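Local coordinates for enoyl-CoA hydratase (Geobacillus kaustophilus, PDB 2PPY), which probably catalyses the reversible hydration of 2-enoyl-CoA thioesters in fatty acid beta-oxidation, as a member of the crotonase family, at the interface of chains A and B. Numbering follows the deposited sequence. Chains: chain A/B, Enoyl-CoA hydratase.

The interface of chains A and B. Residues chain A 48-49, 99, 101; chain B 85-86, 88, 92.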
# COMPACT_ATOMS: atom_id res chain seq x y z
N ARG A 48 -17.72 3.95 23.25
CA ARG A 48 -18.14 3.69 21.87
C ARG A 48 -19.64 3.40 21.82
O ARG A 48 -20.35 3.91 20.95
CB ARG A 48 -17.41 2.47 21.30
CG ARG A 48 -16.04 2.72 20.71
CD ARG A 48 -15.46 1.37 20.28
NE ARG A 48 -14.24 1.48 19.48
CZ ARG A 48 -13.67 0.44 18.88
NH1 ARG A 48 -14.21 -0.77 18.99
NH2 ARG A 48 -12.57 0.60 18.16
N PHE A 49 -20.11 2.56 22.73
CA PHE A 49 -21.51 2.18 22.77
C PHE A 49 -22.40 3.24 23.41
O PHE A 49 -23.59 3.00 23.63
CB PHE A 49 -21.67 0.84 23.49
CG PHE A 49 -21.37 -0.35 22.63
CD1 PHE A 49 -22.39 -0.99 21.92
CD2 PHE A 49 -20.07 -0.83 22.50
CE1 PHE A 49 -22.11 -2.09 21.11
CE2 PHE A 49 -19.78 -1.93 21.69
CZ PHE A 49 -20.81 -2.56 21.00
N ARG A 99 -10.39 4.11 15.24
CA ARG A 99 -11.61 3.54 14.68
C ARG A 99 -12.87 4.02 15.39
O ARG A 99 -13.98 3.75 14.92
CB ARG A 99 -11.55 2.01 14.74
CG ARG A 99 -10.31 1.41 14.12
CD ARG A 99 -10.38 -0.11 14.06
NE ARG A 99 -9.08 -0.69 13.72
CZ ARG A 99 -8.34 -1.42 14.55
NH1 ARG A 99 -8.78 -1.69 15.78
NH2 ARG A 99 -7.16 -1.88 14.16
N PRO A 101 -15.82 6.61 16.97
CA PRO A 101 -16.55 7.79 16.49
C PRO A 101 -16.12 9.08 17.18
O PRO A 101 -16.16 10.14 16.57
CB PRO A 101 -18.01 7.45 16.79
CG PRO A 101 -18.03 5.96 16.89
CD PRO A 101 -16.74 5.65 17.60
N GLN B 85 -21.32 -0.11 16.01
CA GLN B 85 -20.46 -0.56 17.10
C GLN B 85 -20.49 -2.08 17.27
O GLN B 85 -19.48 -2.69 17.60
CB GLN B 85 -20.85 0.12 18.41
CG GLN B 85 -20.61 1.62 18.37
CD GLN B 85 -19.24 1.96 17.81
OE1 GLN B 85 -18.23 1.39 18.21
NE2 GLN B 85 -19.20 2.91 16.87
N PHE B 86 -21.65 -2.68 17.04
CA PHE B 86 -21.78 -4.12 17.15
C PHE B 86 -20.86 -4.75 16.10
O PHE B 86 -20.06 -5.64 16.42
CB PHE B 86 -23.23 -4.54 16.89
CG PHE B 86 -23.40 -6.02 16.64
CD1 PHE B 86 -23.04 -6.95 17.60
CD2 PHE B 86 -23.92 -6.47 15.43
CE1 PHE B 86 -23.20 -8.32 17.37
CE2 PHE B 86 -24.08 -7.84 15.18
CZ PHE B 86 -23.72 -8.76 16.16
N LEU B 88 -18.34 -3.27 14.43
CA LEU B 88 -16.97 -2.87 14.70
C LEU B 88 -16.31 -3.82 15.68
O LEU B 88 -15.18 -4.27 15.45
CB LEU B 88 -16.91 -1.43 15.24
CG LEU B 88 -15.50 -0.89 15.50
CD1 LEU B 88 -14.63 -1.15 14.29
CD2 LEU B 88 -15.55 0.60 15.81
N GLU B 92 -13.18 -6.39 14.91
CA GLU B 92 -11.94 -6.32 15.66
C GLU B 92 -11.65 -7.68 16.30
O GLU B 92 -10.51 -8.12 16.35
CB GLU B 92 -12.01 -5.21 16.71
CG GLU B 92 -12.21 -3.82 16.10
CD GLU B 92 -12.19 -2.69 17.12
OE1 GLU B 92 -12.75 -2.88 18.22
OE2 GLU B 92 -11.63 -1.62 16.82
O HOH W 1 -17.04 3.80 14.97
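A salt-bridged patch flanked by a packed glutamine forms part of a two-fold symmetric interface between identical subunits, so its twin recurs with the chains exchanged; it helps join two copies within the deposited hexamer, an assembly usual for crotonases. A:Arg48 and B:Glu92 meet tip to tip. The arginine, extended from CG to NE, grips the carboxylate end-on. A:Arg48 NH1 meets B:Glu92 OE1 at 2.7 Å from above the carboxylate plane. A:Arg48 NH2 donates almost straight (172° at H) to the syn lone pair of B:Glu92 OE2. The two planes are turned 33° apart. A:Arg99 adds a second cation, its NH1 reaching B:Glu92 OE2 at 3.0 Å from above the carboxylate plane, so OE2 accepts from both arginines, which would probably keep the carboxylate ionised. Beneath the A:Arg48 guanidinium, B:Leu88 CD2 sits over the centre of one face, 3.6 Å from A:Arg48 CZ. An alanine at A:Arg48 would remove the two-pronged grip and the flat group B:Leu88 packs on, and would probably leave B:Glu92 held less firmly. Alongside, B:Gln85 bends at chi2 (-46°); its CB lies over the A:Phe49 ring face, 3.8 Å from the centroid, and its amide NE2 is linked through a water to the backbone O of A:Arg99. In the fold, the C-terminal ends of A helices 34-48 and 80-99, with the loop residues just after them, face one side of B helix 80-95.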